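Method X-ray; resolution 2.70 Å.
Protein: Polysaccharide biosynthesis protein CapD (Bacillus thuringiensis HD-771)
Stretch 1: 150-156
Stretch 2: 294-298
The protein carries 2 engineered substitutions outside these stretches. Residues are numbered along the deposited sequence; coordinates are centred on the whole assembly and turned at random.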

# COMPACT_ATOMS: atom_id res chain seq x y z
N ILE C 150 21.16 -7.54 -6.49
CA ILE C 150 21.39 -8.61 -7.46
C ILE C 150 22.20 -9.77 -6.87
O ILE C 150 21.81 -10.91 -7.04
CB ILE C 150 22.02 -8.04 -8.76
CG1 ILE C 150 20.98 -7.18 -9.51
CG2 ILE C 150 22.59 -9.15 -9.65
CD1 ILE C 150 19.85 -7.96 -10.19
N THR C 151 23.31 -9.46 -6.20
CA THR C 151 24.14 -10.51 -5.58
C THR C 151 23.42 -11.26 -4.48
O THR C 151 23.53 -12.49 -4.39
CB THR C 151 25.42 -9.93 -4.95
OG1 THR C 151 25.93 -8.85 -5.73
CG2 THR C 151 26.48 -11.01 -4.85
N SER C 152 22.70 -10.52 -3.63
CA SER C 152 21.85 -11.11 -2.58
C SER C 152 20.75 -12.07 -3.08
O SER C 152 20.57 -13.16 -2.54
CB SER C 152 21.18 -10.01 -1.78
OG SER C 152 20.62 -10.58 -0.61
N ALA C 153 20.01 -11.65 -4.10
CA ALA C 153 19.08 -12.53 -4.79
C ALA C 153 19.70 -13.90 -5.08
O ALA C 153 19.11 -14.92 -4.74
CB ALA C 153 18.61 -11.88 -6.07
N GLU C 154 20.90 -13.89 -5.68
CA GLU C 154 21.61 -15.09 -6.12
C GLU C 154 21.99 -15.94 -4.93
O GLU C 154 21.68 -17.13 -4.91
CB GLU C 154 22.86 -14.70 -6.92
CG GLU C 154 23.67 -15.84 -7.54
CD GLU C 154 22.89 -16.65 -8.56
OE1 GLU C 154 21.96 -16.11 -9.20
OE2 GLU C 154 23.20 -17.86 -8.71
N TYR C 155 22.66 -15.33 -3.96
CA TYR C 155 23.10 -16.02 -2.72
C TYR C 155 22.01 -16.80 -2.01
O TYR C 155 22.25 -17.90 -1.51
CB TYR C 155 23.70 -15.01 -1.75
CG TYR C 155 24.36 -15.61 -0.53
CD1 TYR C 155 23.94 -15.28 0.77
CD2 TYR C 155 25.39 -16.53 -0.65
CE1 TYR C 155 24.55 -15.84 1.90
CE2 TYR C 155 26.01 -17.09 0.46
CZ TYR C 155 25.60 -16.74 1.74
OH TYR C 155 26.24 -17.31 2.82
N SER C 156 20.81 -16.21 -1.95
CA SER C 156 19.66 -16.81 -1.26
C SER C 156 18.45 -17.16 -2.16
O SER C 156 17.38 -17.45 -1.66
CB SER C 156 19.22 -15.91 -0.11
OG SER C 156 19.41 -14.57 -0.49
N PRO C 294 33.74 -12.23 -9.49
CA PRO C 294 32.76 -13.13 -8.89
C PRO C 294 31.95 -12.54 -7.71
O PRO C 294 32.12 -11.37 -7.32
CB PRO C 294 33.65 -14.29 -8.39
CG PRO C 294 34.93 -13.62 -8.06
CD PRO C 294 35.11 -12.69 -9.23
N SER C 295 31.07 -13.37 -7.15
CA SER C 295 30.21 -12.98 -6.05
C SER C 295 30.99 -12.74 -4.76
O SER C 295 31.69 -13.64 -4.29
CB SER C 295 29.18 -14.08 -5.81
OG SER C 295 28.17 -13.63 -4.93
N PRO C 296 30.87 -11.53 -4.17
CA PRO C 296 31.49 -11.29 -2.88
C PRO C 296 30.89 -12.05 -1.69
O PRO C 296 31.49 -12.03 -0.64
CB PRO C 296 31.31 -9.78 -2.65
CG PRO C 296 30.91 -9.20 -3.95
CD PRO C 296 30.23 -10.31 -4.70
N LEU C 297 29.72 -12.69 -1.85
CA LEU C 297 28.99 -13.30 -0.72
C LEU C 297 29.32 -14.78 -0.50
O LEU C 297 29.33 -15.24 0.64
CB LEU C 297 27.48 -13.11 -0.89
CG LEU C 297 26.96 -11.66 -0.86
CD1 LEU C 297 25.45 -11.61 -1.12
CD2 LEU C 297 27.31 -10.97 0.46
N LYS C 298 29.57 -15.52 -1.59
CA LYS C 298 30.00 -16.93 -1.49
C LYS C 298 31.52 -17.07 -1.72
O LYS C 298 32.13 -18.08 -1.34
CB LYS C 298 29.21 -17.81 -2.45
CG LYS C 298 29.26 -17.36 -3.91
CD LYS C 298 29.26 -18.53 -4.88
CE LYS C 298 30.65 -19.15 -5.02
NZ LYS C 298 30.64 -20.34 -5.92

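No hydrogen bond joins these two stretches, although a threonine, two serines and a tyrosine lie at or near the contact. Packing alone links them. The contact is small, burying 270 Å² with both sides summed, and it brings together residues at least 142 positions apart in the same chain.

Stretch 1 is helical and continues a helix that begins earlier in the chain. Stretch 2 has no regular helix or strand. Thr 151 and Tyr 155 are four residues apart, so roughly one helical turn separates them and both direct their CA-to-CB bonds toward stretch 2. Across from them, the CA of Thr 151 lies 6.6 Å from the CA of Ser 295, and the CA of Tyr 155 lies 6.8 Å from the CA of Leu 297.

Leu 297 is the centre of the contact. It has 81 Å² covered by the helix, the largest share of any residue here. Its chi1 is m and its chi2 is t. This conformation carries CD1 to the helix between Thr 151 and Tyr 155. CD1 of Leu 297 lies 3.9 Å from CG2 of Thr 151 and 3.9 Å from CB of Tyr 155. CD1 of Leu 297 also reaches the backbone, at 3.9 Å from O of Thr 151 and 3.9 Å from N of Ser 152. A branched apolar side chain suits this place because it can touch several carbons at once and leaves no polar group to satisfy. O of Thr 151 already accepts a helical hydrogen bond from N of Tyr 155, at 3.0 Å.

The CB of Leu 297 makes a second kind of contact. CB of Leu 297 sits over one face of the Tyr 155 ring, 4.2 Å from the ring centroid (CG, CD1, CD2, CE1, CE2 and CZ) and 22° off the ring normal. This is a CH-pi interaction. The chi1 of Tyr 155 is t, and its ring extends alongside Leu 297. CE2 of Tyr 155 also comes within 3.8 Å of O of Leu 297, and within 4.4 Å of CB of Lys 298. Tyr 155 remains exposed overall, yet 62 Å² of it is covered. The end of the Lys 298 side chain leads away, so its aliphatic base makes the contact and its charge stays clear of the ring.

Thr 151 serves the other end. CG2 of Thr 151 is 3.1 Å from OG of Ser 295, a close carbon-to-oxygen approach. CG2 of Thr 151 also lies 3.8 Å from CD of Pro 296, whose ring offers a further apolar surface. Threonine fits because it has both a methyl and a hydroxyl: the methyl packs here, while OG1 is hydrogen-bonded elsewhere in the structure.

The other face of the helix takes little part. The CA-to-CB bonds of Ser 152 and Ala 153 point away. OG of Ser 156 donates to O of Ser 152 at 2.7 Å, a bond within the helical stretch.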